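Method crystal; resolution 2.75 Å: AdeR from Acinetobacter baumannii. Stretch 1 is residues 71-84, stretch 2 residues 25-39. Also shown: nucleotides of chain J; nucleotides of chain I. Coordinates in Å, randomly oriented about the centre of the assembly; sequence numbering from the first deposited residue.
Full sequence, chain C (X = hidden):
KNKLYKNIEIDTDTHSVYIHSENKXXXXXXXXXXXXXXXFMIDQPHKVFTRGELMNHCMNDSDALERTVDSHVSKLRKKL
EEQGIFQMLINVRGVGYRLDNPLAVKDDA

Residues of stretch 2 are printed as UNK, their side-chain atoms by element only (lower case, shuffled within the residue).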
ATOM      1  N   SER C  71       0.990 -18.600  25.118  1.00 47.35           N
ATOM      2  CA  SER C  71       2.196 -18.682  24.294  1.00 48.12           C
ATOM      3  C   SER C  71       2.301 -17.520  23.307  1.00 47.18           C
ATOM      4  O   SER C  71       3.399 -16.999  23.096  1.00 47.83           O
ATOM      5  CB  SER C  71       2.266 -20.016  23.546  1.00 49.19           C
ATOM      6  OG  SER C  71       3.598 -20.347  23.217  1.00 50.76           O
ATOM      7  N   HIS C  72       1.178 -17.095  22.718  1.00 45.96           N
ATOM      8  CA  HIS C  72       1.201 -15.918  21.844  1.00 45.24           C
ATOM      9  C   HIS C  72       1.610 -14.666  22.604  1.00 44.98           C
ATOM     10  O   HIS C  72       2.355 -13.838  22.082  1.00 45.20           O
ATOM     11  CB  HIS C  72      -0.132 -15.665  21.135  1.00 44.33           C
ATOM     12  CG  HIS C  72      -0.423 -16.625  20.023  1.00 44.91           C
ATOM     13  ND1 HIS C  72       0.216 -16.566  18.798  1.00 45.58           N
ATOM     14  CD2 HIS C  72      -1.312 -17.635  19.934  1.00 45.25           C
ATOM     15  CE1 HIS C  72      -0.250 -17.522  18.018  1.00 46.35           C
ATOM     16  NE2 HIS C  72      -1.179 -18.185  18.684  1.00 46.16           N
ATOM     17  N   VAL C  73       1.114 -14.541  23.837  1.00 44.83           N
ATOM     18  CA  VAL C  73       1.415 -13.391  24.692  1.00 44.98           C
ATOM     19  C   VAL C  73       2.880 -13.426  25.095  1.00 46.33           C
ATOM     20  O   VAL C  73       3.537 -12.390  25.077  1.00 46.74           O
ATOM     21  CB  VAL C  73       0.490 -13.346  25.935  1.00 44.96           C
ATOM     22  CG1 VAL C  73       0.911 -12.264  26.921  1.00 45.68           C
ATOM     23  CG2 VAL C  73      -0.963 -13.119  25.509  1.00 43.99           C
ATOM     24  N   SER C  74       3.385 -14.615  25.436  1.00 47.31           N
ATOM     25  CA  SER C  74       4.803 -14.810  25.768  1.00 49.07           C
ATOM     26  C   SER C  74       5.721 -14.345  24.647  1.00 49.52           C
ATOM     27  O   SER C  74       6.649 -13.561  24.878  1.00 50.61           O
ATOM     28  CB  SER C  74       5.092 -16.280  26.062  1.00 50.23           C
ATOM     29  OG  SER C  74       6.466 -16.464  26.349  1.00 52.28           O
ATOM     30  N   LYS C  75       5.442 -14.832  23.433  1.00 49.01           N
ATOM     31  CA  LYS C  75       6.249 -14.497  22.259  1.00 49.71           C
ATOM     32  C   LYS C  75       6.229 -13.007  21.958  1.00 49.10           C
ATOM     33  O   LYS C  75       7.271 -12.435  21.606  1.00 50.37           O
ATOM     34  CB  LYS C  75       5.805 -15.304  21.035  1.00 49.51           C
ATOM     35  CG  LYS C  75       6.151 -16.766  21.142  1.00 50.88           C
ATOM     36  CD  LYS C  75       5.537 -17.582  20.014  1.00 50.86           C
ATOM     37  CE  LYS C  75       6.007 -19.012  20.065  1.00 52.69           C
ATOM     38  NZ  LYS C  75       5.197 -19.937  20.927  1.00 52.34           N
ATOM     39  N   LEU C  76       5.063 -12.378  22.110  1.00 47.50           N
ATOM     40  CA  LEU C  76       4.964 -10.923  22.007  1.00 47.15           C
ATOM     41  C   LEU C  76       5.801 -10.256  23.099  1.00 48.36           C
ATOM     42  O   LEU C  76       6.547  -9.322  22.809  1.00 49.28           O
ATOM     43  CB  LEU C  76       3.503 -10.455  22.083  1.00 45.62           C
ATOM     44  CG  LEU C  76       3.247  -8.940  22.117  1.00 45.47           C
ATOM     45  CD1 LEU C  76       3.879  -8.243  20.915  1.00 46.01           C
ATOM     46  CD2 LEU C  76       1.750  -8.642  22.183  1.00 44.35           C
ATOM     47  N   ARG C  77       5.678 -10.740  24.341  1.00 48.65           N
ATOM     48  CA  ARG C  77       6.392 -10.151  25.485  1.00 50.15           C
ATOM     49  C   ARG C  77       7.889 -10.161  25.250  1.00 52.16           C
ATOM     50  O   ARG C  77       8.545  -9.140  25.457  1.00 53.39           O
ATOM     51  CB  ARG C  77       6.066 -10.878  26.801  1.00 50.54           C
ATOM     52  CG  ARG C  77       6.793 -10.364  28.034  1.00 52.52           C
ATOM     53  CD  ARG C  77       6.499 -11.169  29.297  1.00 53.24           C
ATOM     54  NE  ARG C  77       5.073 -11.238  29.631  1.00 51.77           N
ATOM     55  CZ  ARG C  77       4.304 -12.333  29.599  1.00 50.86           C
ATOM     56  NH1 ARG C  77       4.780 -13.530  29.253  1.00 51.19           N
ATOM     57  NH2 ARG C  77       3.017 -12.228  29.942  1.00 49.92           N
ATOM     58  N   LYS C  78       8.424 -11.303  24.805  1.00 52.81           N
ATOM     59  CA  LYS C  78       9.852 -11.412  24.524  1.00 55.12           C
ATOM     60  C   LYS C  78      10.296 -10.344  23.523  1.00 55.45           C
ATOM     61  O   LYS C  78      11.306  -9.673  23.741  1.00 57.44           O
ATOM     62  CB  LYS C  78      10.212 -12.818  24.028  1.00 55.86           C
ATOM     63  CG  LYS C  78      11.686 -13.052  23.726  1.00 58.71           C
ATOM     64  CD  LYS C  78      12.580 -12.865  24.957  1.00 61.02           C
ATOM     65  CE  LYS C  78      13.937 -12.263  24.612  1.00 63.77           C
ATOM     66  NZ  LYS C  78      14.843 -13.244  23.939  1.00 66.00           N
ATOM     67  N   LYS C  79       9.520 -10.162  22.458  1.00 53.74           N
ATOM     68  CA  LYS C  79       9.824  -9.135  21.457  1.00 54.10           C
ATOM     69  C   LYS C  79       9.798  -7.717  22.042  1.00 54.32           C
ATOM     70  O   LYS C  79      10.617  -6.879  21.660  1.00 55.90           O
ATOM     71  CB  LYS C  79       8.891  -9.261  20.244  1.00 52.46           C
ATOM     72  CG  LYS C  79       9.209 -10.495  19.409  1.00 53.13           C
ATOM     73  CD  LYS C  79       8.190 -10.731  18.313  1.00 51.74           C
ATOM     74  CE  LYS C  79       8.477 -12.014  17.552  1.00 52.78           C
ATOM     75  NZ  LYS C  79       7.472 -12.297  16.496  1.00 51.82           N
ATOM     76  N   LEU C  80       8.885  -7.454  22.976  1.00 53.11           N
ATOM     77  CA  LEU C  80       8.889  -6.184  23.704  1.00 53.81           C
ATOM     78  C   LEU C  80      10.117  -6.029  24.601  1.00 56.41           C
ATOM     79  O   LEU C  80      10.698  -4.939  24.644  1.00 57.99           O
ATOM     80  CB  LEU C  80       7.604  -6.009  24.525  1.00 52.33           C
ATOM     81  CG  LEU C  80       6.322  -5.792  23.723  1.00 50.27           C
ATOM     82  CD1 LEU C  80       5.084  -5.970  24.565  1.00 49.14           C
ATOM     83  CD2 LEU C  80       6.309  -4.401  23.157  1.00 50.72           C
ATOM     84  N   GLU C  81      10.524  -7.098  25.294  1.00 57.17           N
ATOM     85  CA  GLU C  81      11.674  -7.018  26.217  1.00 60.03           C
ATOM     86  C   GLU C  81      12.999  -6.777  25.493  1.00 62.37           C
ATOM     87  O   GLU C  81      13.850  -6.053  26.020  1.00 64.89           O
ATOM     88  CB  GLU C  81      11.803  -8.259  27.122  1.00 60.65           C
ATOM     89  CG  GLU C  81      10.635  -8.572  28.043  1.00 59.10           C
ATOM     90  CD  GLU C  81      10.721  -9.960  28.679  1.00 59.64           C
ATOM     91  OE1 GLU C  81      11.647 -10.754  28.377  1.00 61.12           O
ATOM     92  OE2 GLU C  81       9.864 -10.256  29.530  1.00 58.88           O
ATOM     93  N   GLU C  82      13.171  -7.352  24.292  1.00 61.88           N
ATOM     94  CA  GLU C  82      14.385  -7.092  23.490  1.00 64.33           C
ATOM     95  C   GLU C  82      14.507  -5.647  22.965  1.00 64.84           C
ATOM     96  O   GLU C  82      15.577  -5.270  22.489  1.00 67.40           O
ATOM     97  CB  GLU C  82      14.603  -8.123  22.358  1.00 64.27           C
ATOM     98  CG  GLU C  82      13.452  -8.353  21.404  1.00 61.39           C
ATOM     99  CD  GLU C  82      13.863  -9.175  20.159  1.00 62.24           C
ATOM    100  OE1 GLU C  82      15.000  -9.722  20.070  1.00 64.97           O
ATOM    101  OE2 GLU C  82      13.023  -9.280  19.247  1.00 60.42           O
ATOM    102  N   GLN C  83      13.438  -4.856  23.089  1.00 62.79           N
ATOM    103  CA  GLN C  83      13.494  -3.397  22.878  1.00 63.59           C
ATOM    104  C   GLN C  83      13.435  -2.650  24.213  1.00 64.64           C
ATOM    105  O   GLN C  83      12.969  -1.507  24.267  1.00 64.56           O
ATOM    106  CB  GLN C  83      12.368  -2.934  21.944  1.00 61.14           C
ATOM    107  CG  GLN C  83      12.244  -3.735  20.656  1.00 60.11           C
ATOM    108  CD  GLN C  83      13.550  -3.901  19.901  1.00 62.72           C
ATOM    109  OE1 GLN C  83      14.382  -2.989  19.851  1.00 65.07           O
ATOM    110  NE2 GLN C  83      13.736  -5.079  19.309  1.00 62.61           N
ATOM    111  N   GLY C  84      13.920  -3.278  25.285  1.00 66.00           N
ATOM    112  CA  GLY C  84      13.963  -2.657  26.608  1.00 67.59           C
ATOM    113  C   GLY C  84      12.627  -2.309  27.243  1.00 65.56           C
ATOM    114  O   GLY C  84      12.550  -1.345  28.004  1.00 67.02           O
ATOM    115  N   UNK C  25      12.498   5.534  16.763  1.00 69.31           N
ATOM    116  CA  UNK C  25      11.406   4.582  16.696  1.00 65.99           C
ATOM    117  C   UNK C  25      11.965   3.275  16.153  1.00 65.55           C
ATOM    118  O   UNK C  25      12.382   3.214  15.001  1.00 66.64           O
ATOM    119  n   UNK C  25       7.119   9.003  15.221  1.00 66.40           N
ATOM    120  c   UNK C  25      10.290   5.107  15.755  1.00 64.90           C
ATOM    121  c   UNK C  25       7.384   7.546  15.448  1.00 64.26           C
ATOM    122  c   UNK C  25       8.845   7.144  15.286  1.00 65.66           C
ATOM    123  c   UNK C  25       9.279   6.092  16.328  1.00 64.53           C
ATOM    124  N   UNK C  26      11.964   2.220  16.971  1.00 64.25           N
ATOM    125  CA  UNK C  26      12.339   0.881  16.533  1.00 63.77           C
ATOM    126  C   UNK C  26      11.114   0.052  16.130  1.00 60.82           C
ATOM    127  O   UNK C  26      10.192  -0.109  16.927  1.00 58.85           O
ATOM    128  c   UNK C  26      15.155   0.142  19.165  1.00 69.05           C
ATOM    129  c   UNK C  26      14.385   0.844  18.038  1.00 67.86           C
ATOM    130  c   UNK C  26      13.372  -1.336  17.219  1.00 63.99           C
ATOM    131  c   UNK C  26      13.096   0.124  17.640  1.00 64.46           C
ATOM    132  N   UNK C  27      11.112  -0.460  14.890  1.00 60.90           N
ATOM    133  CA  UNK C  27      10.018  -1.266  14.376  1.00 58.65           C
ATOM    134  C   UNK C  27      10.129  -2.697  14.887  1.00 57.72           C
ATOM    135  O   UNK C  27      11.215  -3.273  14.884  1.00 59.40           O
ATOM    136  c   UNK C  27       9.003  -2.143  12.091  1.00 58.03           C
ATOM    137  c   UNK C  27      10.028  -1.273  12.837  1.00 59.64           C
ATOM    138  c   UNK C  27       7.606  -1.667  12.386  1.00 56.01           C
ATOM    139  c   UNK C  27       9.277  -2.085  10.605  1.00 59.87           C
ATOM    140  N   UNK C  28       9.002  -3.263  15.310  1.00 55.35           N
ATOM    141  CA  UNK C  28       8.956  -4.653  15.764  1.00 54.47           C
ATOM    142  C   UNK C  28       8.496  -5.564  14.647  1.00 54.06           C
ATOM    143  O   UNK C  28       7.630  -5.196  13.849  1.00 53.40           O
ATOM    144  c   UNK C  28       8.475  -4.502  18.348  1.00 53.02           C
ATOM    145  c   UNK C  28       9.306  -3.252  18.391  1.00 54.95           C
ATOM    146  c   UNK C  28       8.008  -4.817  16.949  1.00 52.50           C
ATOM    147  c   UNK C  28       7.294  -4.402  19.291  1.00 51.26           C
ATOM    148  N   UNK C  29       9.058  -6.768  14.631  1.00 54.73           N
ATOM    149  CA  UNK C  29       8.664  -7.823  13.705  1.00 54.68           C
ATOM    150  C   UNK C  29       7.648  -8.703  14.429  1.00 52.61           C
ATOM    151  O   UNK C  29       8.007  -9.706  15.047  1.00 52.83           O
ATOM    152  n   UNK C  29      10.584  -9.525  11.064  1.00 60.64           N
ATOM    153  o   UNK C  29       8.574 -10.194  11.986  1.00 56.37           O
ATOM    154  c   UNK C  29       9.617  -9.507  12.039  1.00 57.88           C
ATOM    155  c   UNK C  29       9.896  -8.624  13.247  1.00 57.12           C
ATOM    156  N   UNK C  30       6.377  -8.316  14.330  1.00 50.94           N
ATOM    157  CA  UNK C  30       5.289  -9.075  14.905  1.00 49.25           C
ATOM    158  C   UNK C  30       4.629  -9.990  13.883  1.00 49.36           C
ATOM    159  O   UNK C  30       4.552  -9.664  12.731  1.00 50.22           O
ATOM    160  c   UNK C  30       4.625  -7.635  16.909  1.00 47.52           C
ATOM    161  c   UNK C  30       4.245  -8.116  15.487  1.00 47.76           C
ATOM    162  c   UNK C  30       5.857  -6.818  16.942  1.00 49.03           C
ATOM    163  c   UNK C  30       3.460  -6.920  17.584  1.00 46.29           C
ATOM    164  N   UNK C  31       4.091 -11.075  14.406  1.00 48.61           N
ATOM    165  CA  UNK C  31       3.252 -11.978  13.650  1.00 48.69           C
ATOM    166  C   UNK C  31       1.858 -11.326  13.594  1.00 47.41           C
ATOM    167  O   UNK C  31       1.601 -10.361  14.313  1.00 46.43           O
ATOM    168  c   UNK C  31       4.510 -13.946  14.745  1.00 49.92           C
ATOM    169  o   UNK C  31       2.276 -13.267  15.458  1.00 46.95           O
ATOM    170  c   UNK C  31       3.152 -13.361  14.343  1.00 48.59           C
ATOM    171  N   UNK C  32       0.968 -11.845  12.750  1.00 47.76           N
ATOM    172  CA  UNK C  32      -0.401 -11.327  12.658  1.00 47.00           C
ATOM    173  C   UNK C  32      -1.153 -11.463  13.979  1.00 45.55           C
ATOM    174  O   UNK C  32      -1.771 -10.502  14.428  1.00 44.84           O
ATOM    175  c   UNK C  32      -3.315 -12.334  10.247  1.00 49.44           C
ATOM    176  c   UNK C  32      -2.603 -11.480  11.280  1.00 47.93           C
ATOM    177  c   UNK C  32      -2.562 -10.039  10.796  1.00 48.17           C
ATOM    178  c   UNK C  32      -1.189 -12.021  11.544  1.00 48.11           C
ATOM    179  N   UNK C  33      -1.109 -12.651  14.587  1.00 45.43           N
ATOM    180  CA  UNK C  33      -1.700 -12.861  15.912  1.00 44.38           C
ATOM    181  C   UNK C  33      -1.154 -11.862  16.928  1.00 43.68           C
ATOM    182  O   UNK C  33      -1.914 -11.200  17.622  1.00 43.05           O
ATOM    183  c   UNK C  33      -2.132 -14.501  17.776  1.00 43.91           C
ATOM    184  c   UNK C  33      -1.453 -14.293  16.427  1.00 44.71           C
ATOM    185  o   UNK C  33      -1.993 -15.204  15.472  1.00 45.69           O
ATOM    186  N   UNK C  34       0.173 -11.761  16.986  1.00 44.19           N
ATOM    187  CA  UNK C  34       0.872 -10.825  17.881  1.00 44.04           C
ATOM    188  C   UNK C  34       0.458  -9.363  17.645  1.00 43.83           C
ATOM    189  O   UNK C  34       0.275  -8.610  18.596  1.00 43.51           O
ATOM    190  o   UNK C  34       4.804 -13.771  18.218  1.00 48.15           O
ATOM    191  o   UNK C  34       5.009 -11.857  17.178  1.00 48.12           O
ATOM    192  c   UNK C  34       2.928 -12.292  18.332  1.00 45.69           C
ATOM    193  c   UNK C  34       2.387 -10.987  17.748  1.00 45.15           C
ATOM    194  c   UNK C  34       4.345 -12.659  17.874  1.00 47.34           C
ATOM    195  N   UNK C  35       0.309  -8.970  16.384  1.00 44.30           N
ATOM    196  CA  UNK C  35      -0.167  -7.621  16.043  1.00 44.38           C
ATOM    197  C   UNK C  35      -1.579  -7.380  16.583  1.00 43.71           C
ATOM    198  O   UNK C  35      -1.866  -6.319  17.125  1.00 43.74           O
ATOM    199  c   UNK C  35      -0.719  -6.057  14.115  1.00 45.69           C
ATOM    200  c   UNK C  35      -1.710  -3.554  13.372  1.00 47.00           C
ATOM    201  c   UNK C  35      -0.163  -7.401  14.519  1.00 45.32           C
ATOM    202  c   UNK C  35      -0.373  -3.693  13.671  1.00 47.07           C
ATOM    203  o   UNK C  35      -2.209  -2.321  13.001  1.00 47.94           O
ATOM    204  c   UNK C  35      -2.064  -5.891  13.809  1.00 45.65           C
ATOM    205  c   UNK C  35      -2.562  -4.648  13.442  1.00 46.33           C
ATOM    206  c   UNK C  35       0.118  -4.942  14.047  1.00 46.43           C
ATOM    207  N   UNK C  36      -2.457  -8.359  16.405  1.00 43.48           N
ATOM    208  CA  UNK C  36      -3.845  -8.250  16.867  1.00 43.22           C
ATOM    209  C   UNK C  36      -3.925  -8.101  18.388  1.00 42.76           C
ATOM    210  O   UNK C  36      -4.684  -7.282  18.884  1.00 42.96           O
ATOM    211  c   UNK C  36      -6.070 -10.486  14.573  1.00 44.95           C
ATOM    212  c   UNK C  36      -4.683  -9.454  16.416  1.00 43.42           C
ATOM    213  n   UNK C  36      -7.130 -11.479  12.492  1.00 47.39           N
ATOM    214  c   UNK C  36      -6.047 -10.627  13.046  1.00 46.26           C
ATOM    215  c   UNK C  36      -4.999  -9.465  14.932  1.00 44.36           C
ATOM    216  N   UNK C  37      -3.125  -8.876  19.109  1.00 42.46           N
ATOM    217  CA  UNK C  37      -3.070  -8.814  20.571  1.00 42.34           C
ATOM    218  C   UNK C  37      -2.714  -7.402  21.036  1.00 42.74           C
ATOM    219  O   UNK C  37      -3.494  -6.779  21.763  1.00 43.04           O
ATOM    220  c   UNK C  37      -1.796  -9.609  22.623  1.00 42.64           C
ATOM    221  c   UNK C  37      -2.092  -9.870  21.152  1.00 42.34           C
ATOM    222  c   UNK C  37      -2.703 -11.271  20.989  1.00 42.23           C
ATOM    223  c   UNK C  37      -1.771 -12.409  21.344  1.00 42.55           C
ATOM    224  N   UNK C  38      -1.559  -6.899  20.604  1.00 43.07           N
ATOM    225  CA  UNK C  38      -1.094  -5.568  21.018  1.00 43.80           C
ATOM    226  C   UNK C  38      -2.036  -4.437  20.581  1.00 44.16           C
ATOM    227  O   UNK C  38      -2.226  -3.467  21.325  1.00 44.89           O
ATOM    228  c   UNK C  38       0.366  -5.292  20.561  1.00 44.44           C
ATOM    229  c   UNK C  38       0.475  -5.165  19.051  1.00 44.56           C
ATOM    230  c   UNK C  38       1.048  -4.104  22.718  1.00 45.97           C
ATOM    231  c   UNK C  38       0.941  -4.023  21.209  1.00 45.53           C
ATOM    232  N   UNK C  39      -2.618  -4.564  19.390  1.00 43.99           N
ATOM    233  CA  UNK C  39      -3.560  -3.565  18.872  1.00 44.64           C
ATOM    234  C   UNK C  39      -4.916  -3.622  19.584  1.00 44.79           C
ATOM    235  O   UNK C  39      -5.601  -2.605  19.694  1.00 45.74           O
ATOM    236  c   UNK C  39      -3.748  -3.754  17.366  1.00 44.80           C
ATOM    237  o   UNK C  39      -4.439  -2.659  16.799  1.00 45.81           O
TER
ATOM    238  P    DT J  15       0.658 -16.311  14.050  1.00 58.20           P
ATOM    239  OP1  DT J  15      -0.062 -15.053  13.744  1.00 58.01           O
ATOM    240  OP2  DT J  15       1.754 -16.300  15.050  1.00 58.41           O
ATOM    241  O5'  DT J  15      -0.429 -17.401  14.451  1.00 58.47           O
ATOM    242  C5'  DT J  15      -1.218 -18.063  13.449  1.00 58.56           C
ATOM    243  C4'  DT J  15      -1.340 -19.524  13.807  1.00 59.20           C
ATOM    244  O4'  DT J  15      -0.065 -20.183  13.649  1.00 59.39           O
ATOM    245  C3'  DT J  15      -1.756 -19.753  15.261  1.00 59.65           C
ATOM    246  O3'  DT J  15      -3.002 -20.442  15.307  1.00 60.32           O
ATOM    247  C2'  DT J  15      -0.631 -20.582  15.853  1.00 59.99           C
ATOM    248  C1'  DT J  15       0.028 -21.189  14.635  1.00 60.04           C
ATOM    249  N1   DT J  15       1.458 -21.557  14.776  1.00 60.25           N
ATOM    250  C2   DT J  15       1.834 -22.870  14.585  1.00 61.11           C
ATOM    251  O2   DT J  15       1.040 -23.763  14.340  1.00 61.76           O
ATOM    252  N3   DT J  15       3.184 -23.102  14.699  1.00 61.43           N
ATOM    253  C4   DT J  15       4.170 -22.173  14.979  1.00 61.00           C
ATOM    254  O4   DT J  15       5.343 -22.529  15.050  1.00 61.54           O
ATOM    255  C5   DT J  15       3.705 -20.814  15.158  1.00 60.13           C
ATOM    256  C7   DT J  15       4.699 -19.740  15.473  1.00 59.90           C
ATOM    257  C6   DT J  15       2.391 -20.578  15.047  1.00 59.80           C
ATOM    258  P    DG I   7       8.381 -15.547  29.498  1.00 58.64           P
ATOM    259  OP1  DG I   7       9.456 -14.613  29.923  1.00 59.84           O
ATOM    260  OP2  DG I   7       7.292 -15.065  28.602  1.00 57.48           O
ATOM    261  O5'  DG I   7       9.048 -16.808  28.793  1.00 58.88           O
ATOM    262  C5'  DG I   7       9.890 -17.730  29.506  1.00 60.19           C
ATOM    263  C4'  DG I   7      10.247 -18.905  28.623  1.00 60.48           C
ATOM    264  O4'  DG I   7       9.212 -19.913  28.710  1.00 60.04           O
ATOM    265  C3'  DG I   7      10.388 -18.577  27.134  1.00 59.77           C
ATOM    266  O3'  DG I   7      11.489 -19.274  26.549  1.00 60.98           O
ATOM    267  C2'  DG I   7       9.095 -19.086  26.528  1.00 58.46           C
ATOM    268  C1'  DG I   7       8.795 -20.286  27.404  1.00 59.25           C
ATOM    269  N9   DG I   7       7.394 -20.699  27.474  1.00 58.53           N
ATOM    270  C8   DG I   7       6.277 -19.899  27.492  1.00 57.46           C
ATOM    271  N7   DG I   7       5.162 -20.576  27.582  1.00 57.47           N
ATOM    272  C5   DG I   7       5.569 -21.901  27.606  1.00 58.56           C
ATOM    273  C6   DG I   7       4.805 -23.092  27.683  1.00 59.39           C
ATOM    274  O6   DG I   7       3.577 -23.215  27.762  1.00 59.33           O
ATOM    275  N1   DG I   7       5.617 -24.222  27.677  1.00 60.79           N
ATOM    276  C2   DG I   7       6.990 -24.208  27.616  1.00 61.39           C
ATOM    277  N2   DG I   7       7.595 -25.403  27.640  1.00 63.16           N
ATOM    278  N3   DG I   7       7.714 -23.102  27.545  1.00 60.68           N
ATOM    279  C4   DG I   7       6.944 -21.994  27.541  1.00 59.23           C
ATOM    280  P    DC J  16      -3.859 -20.422  16.632  1.00 61.03           P
ATOM    281  OP1  DC J  16      -5.295 -20.432  16.255  1.00 61.58           O
ATOM    282  OP2  DC J  16      -3.326 -19.349  17.503  1.00 60.61           O
ATOM    283  O5'  DC J  16      -3.502 -21.816  17.297  1.00 61.97           O
ATOM    284  C5'  DC J  16      -3.830 -23.043  16.633  1.00 62.76           C
ATOM    285  C4'  DC J  16      -2.942 -24.139  17.168  1.00 63.45           C
ATOM    286  O4'  DC J  16      -1.567 -23.753  16.997  1.00 62.61           O
ATOM    287  C3'  DC J  16      -3.114 -24.391  18.663  1.00 64.28           C
ATOM    288  O3'  DC J  16      -3.967 -25.519  18.861  1.00 65.87           O
ATOM    289  C2'  DC J  16      -1.692 -24.563  19.185  1.00 64.03           C
ATOM    290  C1'  DC J  16      -0.799 -24.437  17.964  1.00 63.23           C
ATOM    291  N1   DC J  16       0.459 -23.688  18.148  1.00 62.38           N
ATOM    292  C2   DC J  16       1.674 -24.358  17.978  1.00 62.73           C
ATOM    293  O2   DC J  16       1.659 -25.573  17.736  1.00 63.76           O
ATOM    294  N3   DC J  16       2.832 -23.669  18.104  1.00 62.15           N
ATOM    295  C4   DC J  16       2.805 -22.364  18.383  1.00 61.31           C
ATOM    296  N4   DC J  16       3.970 -21.725  18.506  1.00 61.01           N
ATOM    297  C5   DC J  16       1.581 -21.655  18.553  1.00 60.95           C
ATOM    298  C6   DC J  16       0.443 -22.349  18.421  1.00 61.49           C

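Position 25 has four carbons in a row ending in nitrogen, extended into solvent and touching nothing on stretch 1: Lys25. Position 26 carries four carbons forked at the first, one arm two carbons long, with both arms reaching the Gln83 amide oxygen; this is Ile26, whose CG2 lies 3.3 Å from Gln83 OE1. At 27, four carbons fork at the second and CA-to-CB points away from stretch 1, giving Leu27, an apolar chain only partly exposed. Position 28 has the same fork, but its end comes nearer, one tip packing on Gln83 and the other on Leu80. It is Leu28, with CD2 4.0 Å from Leu80 CD2 and CD1 3.7 Å from Gln83 CG, a buried apolar plug.

Position 29 has two carbons, the second bearing one oxygen and one nitrogen: Asn29, its polar amide suited to an exposed site. Its contribution comes from the backbone, since Lys79 NZ donates to Asn29 O at 3.0 Å. Position 30, four carbons forked at the second, meets Leu76 and is Leu30, its CD2 3.6 Å from Leu76 CD1.

At 31, one carbon carries an oxygen and a carbon, the latter near the Lys79 amine: Thr31. It is the N-cap; its OG1 also donates to OP2 of DT15 at 3.1 Å. Position 32, four carbons forked at the second, is out of reach of stretch 1: Leu32, partly sheltered elsewhere. Position 33 repeats the pattern of 31, its methyl over the His72 ring. This is Thr33, with CG2 3.5 Å from the ring centroid.

Position 34 has three carbons, the third bearing two oxygens, set among His72, Lys75, Leu76 and Lys79: Glu34. Its OE1 forms a 2.6 Å salt bridge with Lys79 NZ and accepts from Thr31 N at 3.0 Å; Glu34 N in turn donates to Thr31 OG1 at 3.0 Å, the capping bond.

Position 35, a carbon then a six-carbon ring bearing oxygen, points away: Tyr35, its large ring buried. Position 36, four carbons ending in nitrogen, is out of reach: Lys36, partly exposed, so its charge can meet solvent. At 37, four carbons forked at the first meet His72, Val73 and Leu76, fitting Ile37, whose CD1 is 3.7 Å from His72 CB. Position 38 has the same fork beside Leu76: Ile38, CB 4.0 Å from Leu76 CD2. Position 39, one carbon and one oxygen, makes no contact: Ser39, its OG hydrogen-bonded elsewhere in the structure.

The helices cross at 83°, with Glu34 as a knob beside Leu76. Apolar contacts of Leu76 with Leu30, Ile37 and Ile38 lie beside the salt bridge. His72 NE2 grips DC16 OP2 at 2.7 Å and Thr33 N donates to DT15 OP1 at 2.8 Å, so both helices meet the same DNA strand, chain J.

Stretch 2 25-39: KILLNLTLTEYKIIS
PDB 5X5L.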